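Local coordinates for uncharacterized protein (Escherichia coli O157:H7, PDB 4ZV9), which is of unknown function but, as a member of the dienelactone hydrolase family of alpha/beta hydrolases, probably hydrolyses an ester or lactone bond, at residues Ile17-Pro22 and Leu73-Leu78; Ala109-Met114 and Gly122-Thr127; Leu171-Leu176 and Glu182-Tyr187. All coordinates share one frame; numbering follows the deposited sequence.

How the interactions relate
The three contacts follow one another along the chain, neither nesting nor crossing. Strands 12-21, 71-75 and 123-128 belong to one mixed six-stranded sheet, on which helix 100-116 packs in interactions 1 and 2. Interaction 1 closes the longest loop: 50 residues, including strands 28-35 and 42-48 and helix 56-67, separate edge strand 12-21 from the end of strand 71-75. Interaction 2 closes a seven-residue excursion through the end of helix 100-116 and short strand 120-121. Interactions 1 and 2 touch through Ala109 and Ala110, packed against Tyr19, Ser21 and Pro75. Interaction 3 closes a loop of five residues, mostly helix 178-181, across the chain's centre, about 6 Å from interaction 2 at the nearest atoms.

Interaction 1. Residues Ile17-Pro22 and Leu73-Leu78; sequences ITYPSP and LAPDGL
Tyr19 brings its phenol end against the CB-CG side of Pro75, while Ile17, two residues earlier on the same edge strand, reaches Leu73. Tyr19 OH lies 3.2 Å from Pro75 CB, and Tyr19 CZ comes to 4.1 Å from Pro75 CG. Tyr19 CG sits between the backbone N and the carbonyl carbon (chi1 67°), a setting that carries the ring off the strand toward the proline. Beside it, one methyl of Leu73, CD2, approaches the ring at 4.4 Å from Tyr19 CD1; the other methyl, CD1, meets Ile17 CD1 at 4.0 Å. Strand 28-35 lies between the two strands and pairs with both, so these side chains reach past it, and Leu32 touches both Ile17 and Leu73. The axes of the two short strand segments stand 75° apart, consistent with a strongly twisted sheet here. Helix 100-116 covers the group, with Ala110 against both Tyr19 and Pro75. The same helix accepts a hydrogen bond from Tyr19 OH at the carbonyl O of Asp106. The contact is thus mostly apolar, the hydroxyl lying against the proline ring but bonded to the helix backbone, which probably helps to hold the ring's position.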
loop_
_atom_site.group_PDB
_atom_site.type_symbol
_atom_site.label_atom_id
_atom_site.label_comp_id
_atom_site.label_asym_id
_atom_site.label_seq_id
_atom_site.Cartn_x
_atom_site.Cartn_y
_atom_site.Cartn_z
ATOM N N ILE A 17 0.873 -16.187 5.598
ATOM C CA ILE A 17 -0.314 -16.931 5.250
ATOM C C ILE A 17 -0.336 -17.099 3.751
ATOM O O ILE A 17 0.515 -16.551 3.044
ATOM C CB ILE A 17 -1.612 -16.187 5.648
ATOM C CG1 ILE A 17 -1.766 -14.872 4.864
ATOM C CG2 ILE A 17 -1.654 -15.933 7.146
ATOM C CD1 ILE A 17 -3.177 -14.312 4.917
ATOM N N THR A 18 -1.307 -17.852 3.269
ATOM C CA THR A 18 -1.554 -17.914 1.832
ATOM C C THR A 18 -3.019 -17.544 1.638
ATOM O O THR A 18 -3.833 -17.794 2.516
ATOM C CB THR A 18 -1.269 -19.292 1.212
ATOM O OG1 THR A 18 -2.227 -20.236 1.673
ATOM C CG2 THR A 18 0.132 -19.786 1.571
ATOM N N TYR A 19 -3.353 -16.943 0.493
ATOM C CA TYR A 19 -4.746 -16.612 0.193
ATOM C C TYR A 19 -4.980 -16.840 -1.300
ATOM O O TYR A 19 -4.023 -16.844 -2.077
ATOM C CB TYR A 19 -5.046 -15.162 0.603
ATOM C CG TYR A 19 -4.308 -14.131 -0.215
ATOM C CD1 TYR A 19 -3.040 -13.688 0.153
ATOM C CD2 TYR A 19 -4.868 -13.613 -1.377
ATOM C CE1 TYR A 19 -2.366 -12.743 -0.609
ATOM C CE2 TYR A 19 -4.194 -12.672 -2.139
ATOM C CZ TYR A 19 -2.949 -12.241 -1.749
ATOM O OH TYR A 19 -2.276 -11.334 -2.522
ATOM N N PRO A 20 -6.235 -17.038 -1.710
ATOM C CA PRO A 20 -6.480 -17.309 -3.118
ATOM C C PRO A 20 -6.515 -16.080 -4.021
ATOM O O PRO A 20 -7.074 -15.036 -3.657
ATOM C CB PRO A 20 -7.839 -18.019 -3.103
ATOM C CG PRO A 20 -8.533 -17.459 -1.913
ATOM C CD PRO A 20 -7.466 -17.135 -0.902
ATOM N N SER A 21 -5.934 -16.230 -5.206
ATOM C CA SER A 21 -5.949 -15.197 -6.241
ATOM C C SER A 21 -6.237 -15.924 -7.550
ATOM O O SER A 21 -5.318 -16.182 -8.337
ATOM C CB SER A 21 -4.611 -14.465 -6.290
ATOM O OG SER A 21 -4.614 -13.456 -7.289
ATOM N N PRO A 22 -7.517 -16.257 -7.792
ATOM C CA PRO A 22 -7.899 -17.043 -8.981
ATOM C C PRO A 22 -7.564 -16.407 -10.324
ATOM O O PRO A 22 -7.398 -17.125 -11.309
ATOM C CB PRO A 22 -9.416 -17.245 -8.818
ATOM C CG PRO A 22 -9.865 -16.215 -7.844
ATOM C CD PRO A 22 -8.688 -15.851 -6.995
ATOM N N LEU A 73 -2.146 -6.704 5.687
ATOM C CA LEU A 73 -1.746 -7.808 4.829
ATOM C C LEU A 73 -0.874 -7.261 3.711
ATOM O O LEU A 73 -1.305 -6.378 2.961
ATOM C CB LEU A 73 -2.947 -8.514 4.242
ATOM C CG LEU A 73 -2.636 -9.609 3.217
ATOM C CD1 LEU A 73 -1.743 -10.717 3.783
ATOM C CD2 LEU A 73 -3.922 -10.218 2.706
ATOM N N ALA A 74 0.357 -7.755 3.631
ATOM C CA ALA A 74 1.322 -7.366 2.604
ATOM C C ALA A 74 1.631 -8.579 1.737
ATOM O O ALA A 74 2.408 -9.449 2.146
ATOM C CB ALA A 74 2.600 -6.843 3.254
ATOM N N PRO A 75 1.001 -8.676 0.552
ATOM C CA PRO A 75 1.270 -9.833 -0.295
ATOM C C PRO A 75 2.692 -9.865 -0.852
ATOM O O PRO A 75 3.335 -8.814 -0.976
ATOM C CB PRO A 75 0.250 -9.665 -1.442
ATOM C CG PRO A 75 -0.826 -8.821 -0.885
ATOM C CD PRO A 75 -0.108 -7.864 0.031
ATOM N N ASP A 76 3.143 -11.055 -1.242
ATOM C CA ASP A 76 4.428 -11.215 -1.902
ATOM C C ASP A 76 4.251 -11.386 -3.417
ATOM O O ASP A 76 3.876 -12.462 -3.922
ATOM C CB ASP A 76 5.191 -12.415 -1.344
ATOM C CG ASP A 76 6.627 -12.472 -1.840
ATOM O OD1 ASP A 76 7.048 -11.601 -2.643
ATOM O OD2 ASP A 76 7.322 -13.406 -1.417
ATOM N N GLY A 77 4.565 -10.327 -4.141
ATOM C CA GLY A 77 4.428 -10.314 -5.597
ATOM C C GLY A 77 5.434 -11.180 -6.326
ATOM O O GLY A 77 5.308 -11.403 -7.533
ATOM N N LEU A 78 6.452 -11.647 -5.604
ATOM C CA LEU A 78 7.435 -12.552 -6.188
ATOM C C LEU A 78 7.173 -14.000 -5.827
ATOM O O LEU A 78 8.019 -14.859 -6.074
ATOM C CB LEU A 78 8.841 -12.158 -5.742
ATOM C CG LEU A 78 9.294 -10.766 -6.192
ATOM C CD1 LEU A 78 10.738 -10.523 -5.767
ATOM C CD2 LEU A 78 9.155 -10.605 -7.709
#

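Interaction 2. Residues Ala109-Met114 and Gly122-Thr127; sequences AAIEFM and GKVGIT
Val124 points both of its methyls at helix 100-116, meeting Ile111 and Met114, which lie three residues apart on that helix. Its chi1 of -178° sets CG1 anti to the backbone N and CG2 beside that N, which aims CG1 at Ile111 and CG2 at the helix backbone: Val124 CG1 lies 4.1 Å from Ile111 CG2, and Val124 CG2 is 3.7 Å from Met114 C and also meets Met114 CB. The selenomethionine at Met114 takes part here through its CB; the residue is modelled in two conformations. Ile111 uses its other branch differently. Its extended CG1 arm (chi2 169°) carries CD1 toward Ile126 CD1, 3.9 Å away, and these two side chains cross at about a right angle. Ile126 is extended too, and its flank is shared with Ala139 of helix 132-142, which Ile111 also touches. At the entry to the strand a water bridges helix and strand: it donates to Met114 O at 2.8 Å and to Lys123 O at 2.9 Å, and accepts a weak bond from Gly122 N. The modified Cys130 follows this strand closely, where alpha/beta hydrolases usually carry their nucleophile. Dispersion between branched side chains therefore joins helix to strand in the interior, while backbone carbonyls near the end of the helix and the start of the strand are met by one water.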
loop_
_atom_site.group_PDB
_atom_site.type_symbol
_atom_site.label_atom_id
_atom_site.label_comp_id
_atom_site.label_asym_id
_atom_site.label_seq_id
_atom_site.Cartn_x
_atom_site.Cartn_y
_atom_site.Cartn_z
ATOM N N ALA A 109 -6.956 -9.293 -5.132
ATOM C CA ALA A 109 -7.450 -10.468 -4.416
ATOM C C ALA A 109 -7.197 -10.344 -2.897
ATOM O O ALA A 109 -7.974 -10.837 -2.093
ATOM C CB ALA A 109 -6.800 -11.728 -4.951
ATOM N N ALA A 110 -6.109 -9.684 -2.517
ATOM C CA ALA A 110 -5.812 -9.456 -1.104
ATOM C C ALA A 110 -6.873 -8.523 -0.481
ATOM O O ALA A 110 -7.298 -8.736 0.664
ATOM C CB ALA A 110 -4.438 -8.854 -0.935
ATOM N N ILE A 111 -7.321 -7.532 -1.237
ATOM C CA ILE A 111 -8.402 -6.656 -0.772
ATOM C C ILE A 111 -9.651 -7.503 -0.493
ATOM O O ILE A 111 -10.293 -7.384 0.561
ATOM C CB ILE A 111 -8.752 -5.561 -1.796
ATOM C CG1 ILE A 111 -7.591 -4.584 -1.948
ATOM C CG2 ILE A 111 -10.021 -4.794 -1.369
ATOM C CD1 ILE A 111 -7.722 -3.614 -3.120
ATOM N N GLU A 112 -9.997 -8.357 -1.440
ATOM C CA GLU A 112 -11.195 -9.182 -1.306
ATOM C C GLU A 112 -11.094 -10.152 -0.133
ATOM O O GLU A 112 -12.065 -10.360 0.576
ATOM C CB GLU A 112 -11.513 -9.907 -2.630
ATOM C CG GLU A 112 -11.837 -8.952 -3.774
ATOM C CD GLU A 112 -12.230 -9.652 -5.065
ATOM O OE1 GLU A 112 -12.614 -10.858 -5.015
ATOM O OE2 GLU A 112 -12.153 -8.976 -6.128
ATOM N N PHE A 113 -9.919 -10.745 0.040
ATOM C CA PHE A 113 -9.670 -11.660 1.122
ATOM C C PHE A 113 -9.823 -10.951 2.470
ATOM O O PHE A 113 -10.433 -11.498 3.386
ATOM C CB PHE A 113 -8.264 -12.271 0.984
ATOM C CG PHE A 113 -7.914 -13.270 2.063
ATOM C CD1 PHE A 113 -8.420 -14.553 2.032
ATOM C CD2 PHE A 113 -7.052 -12.921 3.086
ATOM C CE1 PHE A 113 -8.099 -15.469 3.028
ATOM C CE2 PHE A 113 -6.718 -13.831 4.083
ATOM C CZ PHE A 113 -7.234 -15.106 4.050
HETATM N N MSE A 114 -9.304 -9.733 2.582
HETATM C CA MSE A 114 -9.396 -8.982 3.837
HETATM C C MSE A 114 -10.822 -8.510 4.077
HETATM O O MSE A 114 -11.212 -8.293 5.222
HETATM C CB MSE A 114 -8.389 -7.828 3.862
HETATM C CG MSE A 114 -6.952 -8.323 3.991
HETATM SE SE MSE A 114 -6.720 -8.985 5.844
HETATM C CE MSE A 114 -7.074 -10.887 5.607
ATOM N N GLY A 122 -14.763 -5.929 7.620
ATOM C CA GLY A 122 -15.291 -5.859 6.258
ATOM C C GLY A 122 -14.789 -4.634 5.517
ATOM O O GLY A 122 -14.819 -4.611 4.288
ATOM N N LYS A 123 -14.361 -3.600 6.236
ATOM C CA LYS A 123 -13.799 -2.402 5.591
ATOM C C LYS A 123 -12.299 -2.617 5.339
ATOM O O LYS A 123 -11.584 -3.138 6.200
ATOM C CB LYS A 123 -13.991 -1.152 6.438
ATOM C CG LYS A 123 -15.441 -0.748 6.570
ATOM C CD LYS A 123 -15.677 0.536 7.329
ATOM C CE LYS A 123 -16.640 1.416 6.542
ATOM N NZ LYS A 123 -17.187 2.495 7.402
ATOM N N VAL A 124 -11.853 -2.259 4.142
ATOM C CA VAL A 124 -10.470 -2.427 3.752
ATOM C C VAL A 124 -9.934 -1.159 3.091
ATOM O O VAL A 124 -10.574 -0.588 2.208
ATOM C CB VAL A 124 -10.301 -3.591 2.759
ATOM C CG1 VAL A 124 -8.832 -3.772 2.417
ATOM C CG2 VAL A 124 -10.843 -4.883 3.342
ATOM N N GLY A 125 -8.765 -0.733 3.542
ATOM C CA GLY A 125 -8.053 0.382 2.941
ATOM C C GLY A 125 -6.803 -0.167 2.278
ATOM O O GLY A 125 -6.481 -1.351 2.431
ATOM N N ILE A 126 -6.117 0.675 1.514
ATOM C CA ILE A 126 -4.914 0.246 0.833
ATOM C C ILE A 126 -3.864 1.362 0.827
ATOM O O ILE A 126 -4.205 2.544 0.734
ATOM C CB ILE A 126 -5.226 -0.241 -0.609
ATOM C CG1 ILE A 126 -4.008 -0.951 -1.214
ATOM C CG2 ILE A 126 -5.659 0.909 -1.501
ATOM C CD1 ILE A 126 -4.325 -1.826 -2.418
ATOM N N THR A 127 -2.596 0.971 0.934
ATOM C CA THR A 127 -1.500 1.919 0.834
ATOM C C THR A 127 -0.358 1.198 0.185
ATOM O O THR A 127 -0.247 -0.032 0.271
ATOM C CB THR A 127 -1.078 2.497 2.208
ATOM O OG1 THR A 127 -0.133 3.560 2.028
ATOM C CG2 THR A 127 -0.493 1.423 3.096
HETATM O O HOH W 1 -12.198 -5.956 6.398
#

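Interaction 3. Residues Leu171-Leu176 and Glu182-Tyr187; sequences LHFAEL and EGWPAY
Strand 171-174 faces the first turn of helix 184-193 with Phe173 and Trp184 as the closest backbone pair, their CA atoms 9.0 Å apart, a gap that side chains fill from both sides. Phe173 brings the CE2 corner of its ring over one face of the indole, 3.4 Å from Trp184 CD2 and displaced toward the rim of the ring system. The planes meet obliquely, at 43°, with the centroid of the phenyl 4.6 Å from that of the five-membered ring. The contact is reciprocal: Trp184 CB lies over a face of the phenyl, at 4.2 Å from Phe173 CZ. Trp184 CG stands anti to the backbone N (chi1 171°), which sends the indole from the helix toward the strand. Leu171, on the same side of the strand two residues earlier, sets both methyls against the indole, with CD2 also on Tyr187. Leu171 CD2 rests 3.6 Å from Tyr187 CE2 and 4.0 Å from Trp184 CZ3, while Leu171 CD1 reaches Trp184 CH2. Tyr187, three residues on from Trp184, places its CD2 at the edge of the indole and in its plane. The hydroxyl of Tyr187 is hydrogen-bonded to Asn137 OD1 of helix 132-142. Around this apolar cluster, strand 198-203 runs parallel to strand 169-174 and gives Ala200 to Trp184 and Ile202 to Phe173, so helix 184-193 is the connecting helix of a beta-alpha-beta unit packed on its own two strands. Helix 178-181 adds Ile180 against Phe173. Strand 169-174 also pairs with the 148-151 region through backbone bonds of His172 with Pro151 and Tyr153, which continues the larger sheet, and Pro151 touches Leu171.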
loop_
_atom_site.group_PDB
_atom_site.type_symbol
_atom_site.label_atom_id
_atom_site.label_comp_id
_atom_site.label_asym_id
_atom_site.label_seq_id
_atom_site.Cartn_x
_atom_site.Cartn_y
_atom_site.Cartn_z
ATOM N N LEU A 171 -2.782 11.433 -1.250
ATOM C CA LEU A 171 -1.630 11.234 -2.116
ATOM C C LEU A 171 -0.379 11.968 -1.617
ATOM O O LEU A 171 -0.429 13.158 -1.294
ATOM C CB LEU A 171 -1.943 11.660 -3.549
ATOM C CG LEU A 171 -3.225 11.057 -4.135
ATOM C CD1 LEU A 171 -4.387 12.035 -4.008
ATOM C CD2 LEU A 171 -3.052 10.692 -5.593
ATOM N N HIS A 172 0.727 11.238 -1.539
ATOM C CA HIS A 172 2.012 11.814 -1.129
ATOM C C HIS A 172 2.956 11.853 -2.326
ATOM O O HIS A 172 3.245 10.809 -2.937
ATOM C CB HIS A 172 2.654 10.971 -0.036
ATOM C CG HIS A 172 1.782 10.741 1.153
ATOM N ND1 HIS A 172 1.528 11.720 2.092
ATOM C CD2 HIS A 172 1.127 9.633 1.575
ATOM C CE1 HIS A 172 0.744 11.227 3.035
ATOM N NE2 HIS A 172 0.493 9.959 2.749
ATOM N N PHE A 173 3.448 13.042 -2.658
ATOM C CA PHE A 173 4.379 13.210 -3.771
ATOM C C PHE A 173 5.677 13.852 -3.292
ATOM O O PHE A 173 5.668 14.674 -2.384
ATOM C CB PHE A 173 3.777 14.099 -4.853
ATOM C CG PHE A 173 2.545 13.539 -5.496
ATOM C CD1 PHE A 173 2.619 12.420 -6.315
ATOM C CD2 PHE A 173 1.320 14.167 -5.336
ATOM C CE1 PHE A 173 1.489 11.912 -6.927
ATOM C CE2 PHE A 173 0.190 13.673 -5.961
ATOM C CZ PHE A 173 0.270 12.549 -6.760
ATOM N N ALA A 174 6.785 13.471 -3.920
ATOM C CA ALA A 174 8.081 14.069 -3.623
ATOM C C ALA A 174 8.349 15.158 -4.661
ATOM O O ALA A 174 8.170 14.929 -5.858
ATOM C CB ALA A 174 9.161 13.015 -3.673
ATOM N N GLU A 175 8.774 16.332 -4.211
ATOM C CA GLU A 175 9.031 17.465 -5.129
ATOM C C GLU A 175 9.965 17.132 -6.291
ATOM O O GLU A 175 9.694 17.499 -7.435
ATOM C CB GLU A 175 9.624 18.650 -4.379
ATOM C CG GLU A 175 9.780 19.885 -5.264
ATOM C CD GLU A 175 10.550 21.022 -4.619
ATOM O OE1 GLU A 175 11.136 20.847 -3.528
ATOM O OE2 GLU A 175 10.593 22.101 -5.234
ATOM N N LEU A 176 11.047 16.411 -6.008
ATOM C CA LEU A 176 12.038 16.092 -7.032
ATOM C C LEU A 176 11.658 14.929 -7.967
ATOM O O LEU A 176 12.336 14.694 -8.970
ATOM C CB LEU A 176 13.388 15.802 -6.368
ATOM C CG LEU A 176 13.952 16.897 -5.448
ATOM C CD1 LEU A 176 15.249 16.441 -4.791
ATOM C CD2 LEU A 176 14.176 18.193 -6.202
ATOM N N GLU A 182 4.702 14.637 -13.173
ATOM C CA GLU A 182 4.258 15.050 -14.516
ATOM C C GLU A 182 2.792 14.746 -14.745
ATOM O O GLU A 182 2.098 15.509 -15.391
ATOM C CB GLU A 182 5.017 14.249 -15.578
ATOM C CG GLU A 182 5.297 14.985 -16.869
ATOM C CD GLU A 182 6.201 14.178 -17.786
ATOM O OE1 GLU A 182 6.570 13.034 -17.415
ATOM O OE2 GLU A 182 6.568 14.700 -18.859
ATOM N N GLY A 183 2.348 13.598 -14.247
ATOM C CA GLY A 183 0.963 13.174 -14.427
ATOM C C GLY A 183 -0.031 13.662 -13.384
ATOM O O GLY A 183 -1.240 13.505 -13.557
ATOM N N TRP A 184 0.459 14.281 -12.314
ATOM C CA TRP A 184 -0.423 14.743 -11.241
ATOM C C TRP A 184 -1.457 15.796 -11.668
ATOM O O TRP A 184 -2.636 15.648 -11.360
ATOM C CB TRP A 184 0.377 15.170 -10.003
ATOM C CG TRP A 184 -0.430 15.847 -8.930
ATOM C CD1 TRP A 184 -0.171 17.064 -8.374
ATOM C CD2 TRP A 184 -1.650 15.379 -8.317
ATOM N NE1 TRP A 184 -1.134 17.375 -7.441
ATOM C CE2 TRP A 184 -2.053 16.363 -7.386
ATOM C CE3 TRP A 184 -2.437 14.228 -8.461
ATOM C CZ2 TRP A 184 -3.209 16.236 -6.602
ATOM C CZ3 TRP A 184 -3.587 14.095 -7.671
ATOM C CH2 TRP A 184 -3.955 15.095 -6.756
ATOM N N PRO A 185 -1.037 16.856 -12.388
ATOM C CA PRO A 185 -2.037 17.855 -12.740
ATOM C C PRO A 185 -3.271 17.306 -13.469
ATOM O O PRO A 185 -4.386 17.745 -13.189
ATOM C CB PRO A 185 -1.247 18.847 -13.620
ATOM C CG PRO A 185 0.151 18.756 -13.104
ATOM C CD PRO A 185 0.333 17.313 -12.694
ATOM N N ALA A 186 -3.084 16.383 -14.408
ATOM C CA ALA A 186 -4.224 15.807 -15.119
ATOM C C ALA A 186 -5.104 14.996 -14.158
ATOM O O ALA A 186 -6.323 15.025 -14.242
ATOM C CB ALA A 186 -3.757 14.935 -16.277
ATOM N N TYR A 187 -4.470 14.288 -13.230
ATOM C CA TYR A 187 -5.198 13.484 -12.250
ATOM C C TYR A 187 -5.982 14.396 -11.314
ATOM O O TYR A 187 -7.179 14.189 -11.082
ATOM C CB TYR A 187 -4.208 12.592 -11.490
ATOM C CG TYR A 187 -4.796 11.526 -10.578
ATOM C CD1 TYR A 187 -6.093 11.037 -10.747
ATOM C CD2 TYR A 187 -3.992 10.899 -9.641
ATOM C CE1 TYR A 187 -6.598 10.035 -9.919
ATOM C CE2 TYR A 187 -4.482 9.890 -8.830
ATOM C CZ TYR A 187 -5.783 9.459 -8.971
ATOM O OH TYR A 187 -6.251 8.441 -8.170
#